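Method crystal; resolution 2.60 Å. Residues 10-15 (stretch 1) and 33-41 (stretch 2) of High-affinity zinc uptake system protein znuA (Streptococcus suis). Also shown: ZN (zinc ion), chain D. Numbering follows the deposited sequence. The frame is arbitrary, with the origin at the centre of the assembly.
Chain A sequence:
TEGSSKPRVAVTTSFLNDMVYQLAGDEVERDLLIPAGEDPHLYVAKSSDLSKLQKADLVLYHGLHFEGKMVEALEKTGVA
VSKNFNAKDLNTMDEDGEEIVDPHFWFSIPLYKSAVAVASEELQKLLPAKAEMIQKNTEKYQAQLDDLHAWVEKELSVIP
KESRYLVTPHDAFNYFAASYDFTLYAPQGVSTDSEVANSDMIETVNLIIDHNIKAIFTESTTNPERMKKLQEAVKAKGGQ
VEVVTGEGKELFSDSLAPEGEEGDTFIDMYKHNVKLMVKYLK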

# COMPACT_ATOMS: atom_id res chain seq x y z
N ALA A 10 -12.43 -14.01 -5.47
CA ALA A 10 -11.82 -13.85 -4.16
C ALA A 10 -10.72 -12.79 -4.23
O ALA A 10 -9.99 -12.68 -5.21
CB ALA A 10 -11.28 -15.17 -3.70
N VAL A 11 -10.64 -11.98 -3.18
CA VAL A 11 -9.78 -10.82 -3.23
C VAL A 11 -9.08 -10.64 -1.88
O VAL A 11 -9.73 -10.60 -0.84
CB VAL A 11 -10.56 -9.55 -3.66
CG1 VAL A 11 -11.59 -9.89 -4.76
CG2 VAL A 11 -11.24 -8.90 -2.47
N THR A 12 -7.76 -10.56 -1.92
CA THR A 12 -6.96 -10.59 -0.71
C THR A 12 -7.11 -9.34 0.14
O THR A 12 -7.48 -9.42 1.31
CB THR A 12 -5.46 -10.83 -1.01
OG1 THR A 12 -5.03 -9.95 -2.06
CG2 THR A 12 -5.24 -12.27 -1.45
N THR A 13 -6.84 -8.18 -0.44
CA THR A 13 -6.84 -6.94 0.33
C THR A 13 -7.92 -5.97 -0.12
O THR A 13 -8.47 -6.09 -1.21
CB THR A 13 -5.49 -6.23 0.21
OG1 THR A 13 -5.44 -5.51 -1.02
CG2 THR A 13 -4.35 -7.23 0.26
N SER A 14 -8.20 -4.99 0.74
CA SER A 14 -9.17 -3.96 0.43
C SER A 14 -8.78 -3.20 -0.83
O SER A 14 -9.64 -2.62 -1.50
CB SER A 14 -9.29 -2.99 1.60
OG SER A 14 -8.02 -2.48 1.96
N PHE A 15 -7.49 -3.19 -1.14
CA PHE A 15 -7.02 -2.55 -2.37
C PHE A 15 -7.74 -3.15 -3.55
O PHE A 15 -8.40 -2.46 -4.31
CB PHE A 15 -5.52 -2.77 -2.56
CG PHE A 15 -4.68 -2.05 -1.57
CD1 PHE A 15 -4.40 -0.71 -1.73
CD2 PHE A 15 -4.15 -2.72 -0.48
CE1 PHE A 15 -3.62 -0.04 -0.82
CE2 PHE A 15 -3.37 -2.06 0.43
CZ PHE A 15 -3.10 -0.72 0.26
N LEU A 33 -10.76 -11.33 1.59
CA LEU A 33 -10.20 -12.23 2.58
C LEU A 33 -9.64 -11.47 3.77
O LEU A 33 -10.03 -11.70 4.91
CB LEU A 33 -9.10 -13.08 1.95
CG LEU A 33 -9.45 -13.71 0.60
CD1 LEU A 33 -8.44 -14.77 0.24
CD2 LEU A 33 -10.85 -14.30 0.64
N ILE A 34 -8.73 -10.54 3.49
CA ILE A 34 -8.10 -9.74 4.53
C ILE A 34 -8.89 -8.45 4.77
O ILE A 34 -8.90 -7.56 3.92
CB ILE A 34 -6.64 -9.40 4.17
CG1 ILE A 34 -5.89 -10.67 3.76
CG2 ILE A 34 -5.96 -8.70 5.33
CD1 ILE A 34 -4.45 -10.43 3.38
N PRO A 35 -9.55 -8.36 5.93
CA PRO A 35 -10.38 -7.20 6.29
C PRO A 35 -9.57 -5.92 6.36
O PRO A 35 -8.45 -5.93 6.88
CB PRO A 35 -10.90 -7.57 7.68
CG PRO A 35 -10.79 -9.05 7.76
CD PRO A 35 -9.57 -9.40 6.98
N ALA A 36 -10.12 -4.83 5.84
CA ALA A 36 -9.46 -3.53 5.91
C ALA A 36 -9.02 -3.25 7.33
O ALA A 36 -9.78 -3.46 8.28
CB ALA A 36 -10.40 -2.44 5.42
N GLY A 37 -7.79 -2.78 7.49
CA GLY A 37 -7.26 -2.48 8.80
C GLY A 37 -6.32 -3.56 9.29
O GLY A 37 -5.59 -3.36 10.26
N GLU A 38 -6.34 -4.72 8.63
CA GLU A 38 -5.44 -5.81 8.98
C GLU A 38 -4.19 -5.79 8.11
O GLU A 38 -4.12 -5.07 7.12
CB GLU A 38 -6.16 -7.16 8.87
CG GLU A 38 -7.33 -7.32 9.84
CD GLU A 38 -7.82 -8.75 9.94
OE1 GLU A 38 -6.99 -9.68 9.81
OE2 GLU A 38 -9.03 -8.95 10.15
N ASP A 39 -3.20 -6.59 8.50
CA ASP A 39 -1.90 -6.57 7.83
C ASP A 39 -1.63 -7.86 7.05
O ASP A 39 -1.42 -8.91 7.64
CB ASP A 39 -0.80 -6.36 8.86
CG ASP A 39 0.58 -6.25 8.24
OD1 ASP A 39 0.70 -6.49 7.02
OD2 ASP A 39 1.53 -5.91 8.97
N PRO A 40 -1.64 -7.76 5.72
CA PRO A 40 -1.39 -8.91 4.84
C PRO A 40 -0.03 -9.56 5.10
O PRO A 40 0.11 -10.76 4.87
CB PRO A 40 -1.43 -8.29 3.44
CG PRO A 40 -2.27 -7.07 3.59
CD PRO A 40 -1.94 -6.54 4.95
N HIS A 41 0.94 -8.78 5.56
CA HIS A 41 2.26 -9.32 5.86
C HIS A 41 2.17 -10.48 6.84
O HIS A 41 2.97 -11.41 6.80
CB HIS A 41 3.17 -8.24 6.46
CG HIS A 41 3.66 -7.24 5.46
ND1 HIS A 41 4.53 -7.56 4.45
CD2 HIS A 41 3.42 -5.91 5.35
CE1 HIS A 41 4.80 -6.48 3.74
NE2 HIS A 41 4.14 -5.46 4.26
ZN ZN D . 3.95 -3.01 4.44
O HOH W 1 -7.58 -4.80 3.56

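The contact is held chiefly by backbone. Ala-10 and Val-11 lie in a strand, and Ser-14 and Phe-15 in a helix; between the stretches, two successive carbonyls face two successive amides: Leu-33 N donates to Val-11 O at 2.7 Å, and Ile-34 N donates to Thr-12 O at 2.8 Å. Both bonds are short and reasonably straight, and both run the same way, with stretch 2 giving and stretch 1 receiving. The rule to read here is that consecutive peptide groups are paired without side-chain donors or acceptors.

One step further along, the chains are too far apart for a direct bond. Ser-14 N lies 4.1 Å from Ile-34 O, and water 1 fills the gap: it accepts from Ser-14 N at 2.9 Å and donates to Ile-34 O at 3.1 Å. A single water thus satisfies an amide at the start of the helix and a carbonyl of the loop together. Ser-14 OG, hydrogen-bonded elsewhere in the structure, also sits 2.9 Å from the oxygen of water 1.

The helix start has its own cap. Thr-13, at the N-cap position, accepts from Phe-15 N through OG1 at 3.1 Å, a weak bond with a bent angle. Thr-12 OG1 finds its partner elsewhere in the structure, so its hydroxyl is not left unpaired in this buried setting.

Around this polar spine the side chains meet lightly, in small apolar touches. Ala-10 CB comes to 4.4 Å from Leu-33 CD2, while the methyl CG2 of Thr-12 lies 4.4 Å from Leu-33 CD1, so the two methyls of the leucine reach different neighbours. Thr-13 CG2 approaches Pro-40 CG at 3.9 Å, using the methyl of a residue whose hydroxyl caps the helix. Ser-14 CB and Ala-36 CB meet at 4.0 Å.

Stretch 2 has no regular helix or strand, yet it secures its own shape. A type II turn runs from Pro-35 to Glu-38, closed by Glu-38 N donating to Pro-35 O at 3.0 Å. Gly-37 has a positive phi, and a CB there would jam against the carbonyl of Ala-36. Farther on, Asp-39 OD1 accepts from His-41 N at 2.7 Å, and Asp-39 OD2 is satisfied elsewhere in the structure. His-41 takes no part in the contact; its NE2 binds the zinc ion ZN at 2.5 Å, in keeping with a zinc uptake protein.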